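Local structure of pantothenate synthetase (3N8H) at residues A[113-118]-A[235-240]; A[192-197]-A[250-255]. The protein catalyses the ATP-dependent condensation of pantoate with beta-alanine to pantothenate, probably through a pantoyl-adenylate intermediate, the final step of pantothenate biosynthesis. All coordinates share one frame; numbering follows the deposited sequence. Where two conformers were deposited one is given.

Interaction 1. Residues A[113-118]-A[235-240]; sequences LEIANI and QKLNNR
Leu-237 sets its CG and CD1 against the terminal methyls of Ile-115 and Ile-118. Its CD1 comes to 4.3 Å from Ile-115 CD1, and its CG lies 4.5 Å from Ile-118 CD1, so the leucine meets both isoleucines at their ends, loosely. Ile-115 CD1 and Ile-118 CD1 are themselves 4.0 Å apart and form one small apolar patch. Ile-118 reaches it with an extended chain, CD1 trans to CA (chi2 167°). In Ile-115 the CB does not face the hairpin, and it is CG1, anti to the backbone N (chi1 -165°), that carries CD1 across. Only 72 Å² is buried and no hydrogen bond crosses, which marks a light surface contact.

The partners belong to different parts of the fold. Residues 114-117 make a short, weakly bonded helical turn that follows strand 107-111, in the N-terminal part of the chain built round the Rossmann-like parallel sheet, whereas Leu-237 ends strand 230-237 of the C-terminal antiparallel sheet. Leu-237 to Arg-240 form a type II' turn, in which Asn-238 takes a positive phi, and a tight two-residue beta-hairpin results: Leu-237 N bonds to Arg-240 O at 3.0 Å, and Arg-240 N returns the bond to Leu-237 O. Gln-155 NE2 also donates to the carbonyls of both Ile-115 and Ile-118, tying the helical turn to helix 154-166. Arg-240, at the far end of the turn, forms a salt bridge with Glu-151, a predicted ATP-site residue.

Interaction 2. Residues A[192-197]-A[250-255]; sequences KNLTST and VRLIDN
The first strand residue of 250-255 faces the bend between a 3-10 turn and helix 196-210, with the closest CA pair, Asn-193 and Val-250, 6.8 Å apart. Val-250 meets two consecutive residues, one with each methyl. Its CG2, anti to the carbonyl carbon, meets Asn-193 CB at 3.7 Å, while CG1, anti to the backbone N (chi1 179°), is 3.8 Å from Leu-194 CD2. That same CD2 methyl also lies 3.8 Å from Val-250 CB, and the two side chains cross at about a right angle. The other leucine branch extends the contact along the strand, Leu-194 CD1 approaching Leu-252 CD1 at 4.4 Å.

Just beyond, Thr-195 N-caps helix 196-210; its N bonds to Asp-198 OD2 and its OG1 caps a nearby backbone N, consistent with a capping box. The contact packs the lead-in to that helix against strand 250-257, outermost in the antiparallel sheet within this chain. The Val-250 side chain is also about 4 Å from that of Arg-190, placing the contact just beyond the predicted ATP-binding segment 187-190. With 157 Å² buried and no hydrogen bond or charge pair between the segments, their association rests on dispersion and burial of apolar surface, without directional bonds.

From the N terminus the segments come in the order 113-118, 192-197, 235-240, 250-255, so the two contacts cross: interaction 1 closes a loop of 116 residues, and interaction 2 opens within it and closes 52 residues later, after the 230-237/240-247 hairpin. Interaction 1 joins the nucleotide-binding region to the hairpin end of the antiparallel sheet; interaction 2 joins the residues leading into helix 196-210 to the beginning of strand 250-257. Their centres lie 23 Å apart, yet Arg-240 NH2 and Asn-255 OD1, 2.8 Å apart, probably hydrogen-bond and link them directly, between neighbouring strands of that sheet.

Interaction 1. Residues A[113-118]-A[235-240]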
loop_
_atom_site.group_PDB
_atom_site.type_symbol
_atom_site.label_atom_id
_atom_site.label_comp_id
_atom_site.label_asym_id
_atom_site.label_seq_id
_atom_site.Cartn_x
_atom_site.Cartn_y
_atom_site.Cartn_z
ATOM N N LEU A 113 3.256 8.308 11.141
ATOM C CA LEU A 113 3.391 9.756 11.179
ATOM C C LEU A 113 2.481 10.374 12.227
ATOM O O LEU A 113 1.535 9.746 12.690
ATOM C CB LEU A 113 3.142 10.401 9.812
ATOM C CG LEU A 113 2.128 9.920 8.752
ATOM C CD1 LEU A 113 1.047 8.956 9.234
ATOM C CD2 LEU A 113 1.515 11.103 8.014
ATOM N N GLU A 114 2.767 11.622 12.584
ATOM C CA GLU A 114 2.105 12.270 13.716
ATOM C C GLU A 114 0.585 12.356 13.621
ATOM O O GLU A 114 -0.140 11.964 14.547
ATOM C CB GLU A 114 2.698 13.656 13.950
ATOM C CG GLU A 114 3.716 13.665 15.067
ATOM C CD GLU A 114 3.093 13.318 16.412
ATOM O OE1 GLU A 114 3.272 12.166 16.875
ATOM O OE2 GLU A 114 2.421 14.196 17.000
ATOM N N ILE A 115 0.105 12.864 12.502
ATOM C CA ILE A 115 -1.334 13.034 12.334
ATOM C C ILE A 115 -2.100 11.729 12.555
ATOM O O ILE A 115 -3.274 11.747 12.887
ATOM C CB ILE A 115 -1.682 13.619 10.957
ATOM C CG1 ILE A 115 -3.130 14.118 10.947
ATOM C CG2 ILE A 115 -1.452 12.582 9.854
ATOM C CD1 ILE A 115 -3.456 15.074 12.079
ATOM N N ALA A 116 -1.436 10.596 12.384
ATOM C CA ALA A 116 -2.110 9.309 12.546
ATOM C C ALA A 116 -2.099 8.832 13.984
ATOM O O ALA A 116 -2.813 7.893 14.328
ATOM C CB ALA A 116 -1.475 8.265 11.660
ATOM N N ASN A 117 -1.267 9.476 14.808
ATOM C CA ASN A 117 -1.008 9.038 16.169
ATOM C C ASN A 117 -1.817 9.781 17.220
ATOM O O ASN A 117 -1.741 9.457 18.408
ATOM C CB ASN A 117 0.471 9.223 16.512
ATOM C CG ASN A 117 1.358 8.225 15.823
ATOM O OD1 ASN A 117 0.922 7.137 15.451
ATOM N ND2 ASN A 117 2.622 8.583 15.656
ATOM N N ILE A 118 -2.566 10.784 16.789
ATOM C CA ILE A 118 -3.355 11.603 17.708
ATOM C C ILE A 118 -4.845 11.502 17.413
ATOM O O ILE A 118 -5.249 10.911 16.399
ATOM C CB ILE A 118 -2.934 13.080 17.623
ATOM C CG1 ILE A 118 -3.037 13.577 16.172
ATOM C CG2 ILE A 118 -1.488 13.273 18.202
ATOM C CD1 ILE A 118 -2.946 15.096 15.998
ATOM N N GLN A 235 -9.918 18.729 21.627
ATOM C CA GLN A 235 -8.605 19.337 21.476
ATOM C C GLN A 235 -8.605 20.436 20.434
ATOM O O GLN A 235 -9.386 20.409 19.466
ATOM C CB GLN A 235 -7.582 18.276 21.056
ATOM C CG GLN A 235 -7.282 17.242 22.120
ATOM C CD GLN A 235 -5.811 16.875 22.181
ATOM O OE1 GLN A 235 -5.015 17.265 21.320
ATOM N NE2 GLN A 235 -5.445 16.114 23.200
ATOM N N LYS A 236 -7.721 21.404 20.630
ATOM C CA LYS A 236 -7.415 22.371 19.583
ATOM C C LYS A 236 -6.197 21.910 18.812
ATOM O O LYS A 236 -5.135 21.703 19.384
ATOM C CB LYS A 236 -7.143 23.753 20.167
ATOM C CG LYS A 236 -8.268 24.288 21.022
ATOM C CD LYS A 236 -7.895 25.615 21.658
ATOM C CE LYS A 236 -8.860 25.977 22.760
ATOM N NZ LYS A 236 -8.483 27.281 23.412
ATOM N N LEU A 237 -6.360 21.724 17.513
ATOM C CA LEU A 237 -5.223 21.458 16.643
ATOM C C LEU A 237 -5.166 22.612 15.661
ATOM O O LEU A 237 -6.103 22.820 14.885
ATOM C CB LEU A 237 -5.392 20.131 15.902
ATOM C CG LEU A 237 -4.165 19.355 15.387
ATOM C CD1 LEU A 237 -4.393 18.864 13.953
ATOM C CD2 LEU A 237 -2.851 20.130 15.508
ATOM N N ASN A 238 -4.081 23.379 15.704
ATOM C CA ASN A 238 -4.000 24.584 14.891
ATOM C C ASN A 238 -5.121 25.547 15.278
ATOM O O ASN A 238 -5.205 25.963 16.435
ATOM C CB ASN A 238 -4.039 24.230 13.405
ATOM C CG ASN A 238 -2.720 23.675 12.915
ATOM O OD1 ASN A 238 -1.778 24.429 12.672
ATOM N ND2 ASN A 238 -2.634 22.352 12.790
ATOM N N ASN A 239 -5.986 25.905 14.336
ATOM C CA ASN A 239 -7.100 26.775 14.701
ATOM C C ASN A 239 -8.457 26.076 14.638
ATOM O O ASN A 239 -9.497 26.723 14.485
ATOM C CB ASN A 239 -7.093 28.070 13.878
ATOM C CG ASN A 239 -6.870 27.823 12.399
ATOM O OD1 ASN A 239 -7.417 26.877 11.825
ATOM N ND2 ASN A 239 -6.061 28.681 11.770
ATOM N N ARG A 240 -8.439 24.753 14.779
ATOM C CA ARG A 240 -9.675 23.974 14.774
ATOM C C ARG A 240 -9.876 23.312 16.118
ATOM O O ARG A 240 -8.919 23.044 16.845
ATOM C CB ARG A 240 -9.644 22.907 13.671
ATOM C CG ARG A 240 -9.318 23.477 12.292
ATOM C CD ARG A 240 -9.422 22.437 11.195
ATOM N NE ARG A 240 -10.810 22.088 10.933
ATOM C CZ ARG A 240 -11.599 22.736 10.084
ATOM N NH1 ARG A 240 -11.149 23.773 9.386
ATOM N NH2 ARG A 240 -12.839 22.340 9.927
#

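Interaction 2. Residues A[192-197]-A[250-255]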
loop_
_atom_site.group_PDB
_atom_site.type_symbol
_atom_site.label_atom_id
_atom_site.label_comp_id
_atom_site.label_asym_id
_atom_site.label_seq_id
_atom_site.Cartn_x
_atom_site.Cartn_y
_atom_site.Cartn_z
ATOM N N LYS A 192 -28.226 7.092 13.023
ATOM C CA LYS A 192 -29.459 6.308 12.861
ATOM C C LYS A 192 -29.631 5.341 14.033
ATOM O O LYS A 192 -30.706 4.796 14.239
ATOM C CB LYS A 192 -29.492 5.558 11.521
ATOM C CG LYS A 192 -29.556 6.487 10.304
ATOM C CD LYS A 192 -28.770 5.942 9.122
ATOM C CE LYS A 192 -28.394 7.060 8.150
ATOM N NZ LYS A 192 -28.929 6.790 6.799
ATOM N N ASN A 193 -28.556 5.148 14.795
ATOM C CA ASN A 193 -28.581 4.267 15.955
ATOM C C ASN A 193 -28.972 4.999 17.231
ATOM O O ASN A 193 -29.161 4.377 18.274
ATOM C CB ASN A 193 -27.233 3.555 16.122
ATOM C CG ASN A 193 -27.047 2.426 15.114
ATOM O OD1 ASN A 193 -28.012 1.987 14.474
ATOM N ND2 ASN A 193 -25.810 1.962 14.958
ATOM N N LEU A 194 -29.116 6.320 17.139
ATOM C CA LEU A 194 -29.528 7.117 18.296
ATOM C C LEU A 194 -31.023 7.010 18.558
ATOM O O LEU A 194 -31.837 7.156 17.636
ATOM C CB LEU A 194 -29.202 8.589 18.084
ATOM C CG LEU A 194 -27.752 9.019 17.893
ATOM C CD1 LEU A 194 -27.741 10.498 17.428
ATOM C CD2 LEU A 194 -26.960 8.816 19.187
ATOM N N THR A 195 -31.384 6.779 19.816
ATOM C CA THR A 195 -32.782 6.819 20.203
ATOM C C THR A 195 -33.247 8.271 20.237
ATOM O O THR A 195 -32.457 9.196 20.037
ATOM C CB THR A 195 -33.017 6.199 21.597
ATOM O OG1 THR A 195 -32.412 7.031 22.597
ATOM C CG2 THR A 195 -32.431 4.786 21.666
ATOM N N SER A 196 -34.535 8.458 20.510
ATOM C CA SER A 196 -35.117 9.788 20.624
ATOM C C SER A 196 -34.477 10.619 21.739
ATOM O O SER A 196 -34.192 11.810 21.548
ATOM C CB SER A 196 -36.625 9.686 20.841
ATOM O OG SER A 196 -36.916 8.717 21.838
ATOM N N THR A 197 -34.263 10.008 22.901
ATOM C CA THR A 197 -33.622 10.719 24.005
ATOM C C THR A 197 -32.138 10.977 23.722
ATOM O O THR A 197 -31.615 12.011 24.120
ATOM C CB THR A 197 -33.801 10.008 25.378
ATOM O OG1 THR A 197 -33.281 8.679 25.319
ATOM C CG2 THR A 197 -35.270 9.957 25.773
ATOM N N VAL A 250 -23.141 4.827 20.809
ATOM C CA VAL A 250 -22.953 5.473 19.514
ATOM C C VAL A 250 -21.810 6.460 19.602
ATOM O O VAL A 250 -21.862 7.398 20.394
ATOM C CB VAL A 250 -24.259 6.194 19.020
ATOM C CG1 VAL A 250 -24.027 6.891 17.657
ATOM C CG2 VAL A 250 -25.395 5.210 18.928
ATOM N N ARG A 251 -20.776 6.254 18.784
ATOM C CA ARG A 251 -19.613 7.124 18.850
ATOM C C ARG A 251 -19.657 8.125 17.694
ATOM O O ARG A 251 -19.633 7.724 16.533
ATOM C CB ARG A 251 -18.313 6.318 18.809
ATOM C CG ARG A 251 -17.051 7.120 19.129
ATOM C CD ARG A 251 -15.779 6.270 18.877
ATOM N NE ARG A 251 -14.595 7.075 19.123
ATOM C CZ ARG A 251 -14.009 7.842 18.202
ATOM N NH1 ARG A 251 -14.474 7.860 16.972
ATOM N NH2 ARG A 251 -12.947 8.574 18.514
ATOM N N LEU A 252 -19.740 9.412 18.024
ATOM C CA LEU A 252 -19.758 10.492 17.023
ATOM C C LEU A 252 -18.536 11.408 17.126
ATOM O O LEU A 252 -17.989 11.582 18.216
ATOM C CB LEU A 252 -21.008 11.343 17.201
ATOM C CG LEU A 252 -22.334 10.583 17.080
ATOM C CD1 LEU A 252 -23.480 11.569 17.190
ATOM C CD2 LEU A 252 -22.382 9.762 15.767
ATOM N N ILE A 253 -18.122 11.991 15.989
ATOM C CA ILE A 253 -16.976 12.893 15.952
ATOM C C ILE A 253 -17.353 14.154 15.209
ATOM O O ILE A 253 -18.348 14.193 14.455
ATOM C CB ILE A 253 -15.712 12.257 15.281
ATOM C CG1 ILE A 253 -15.725 12.396 13.740
ATOM C CG2 ILE A 253 -15.544 10.805 15.708
ATOM C CD1 ILE A 253 -14.517 11.768 13.037
ATOM N N ASP A 254 -16.549 15.184 15.430
ATOM C CA ASP A 254 -16.722 16.465 14.766
ATOM C C ASP A 254 -15.405 17.274 14.764
ATOM O O ASP A 254 -14.513 17.063 15.587
ATOM C CB ASP A 254 -17.854 17.254 15.459
ATOM C CG ASP A 254 -18.416 18.360 14.587
ATOM O OD1 ASP A 254 -17.956 18.524 13.410
ATOM O OD2 ASP A 254 -19.294 19.092 15.083
ATOM N N ASN A 255 -15.280 18.198 13.823
ATOM C CA ASN A 255 -14.250 19.207 13.928
ATOM C C ASN A 255 -14.767 20.463 13.229
ATOM O O ASN A 255 -15.577 20.378 12.302
ATOM C CB ASN A 255 -12.938 18.710 13.314
ATOM C CG ASN A 255 -12.954 18.793 11.842
ATOM O OD1 ASN A 255 -12.625 19.842 11.257
ATOM N ND2 ASN A 255 -13.415 17.723 11.210
#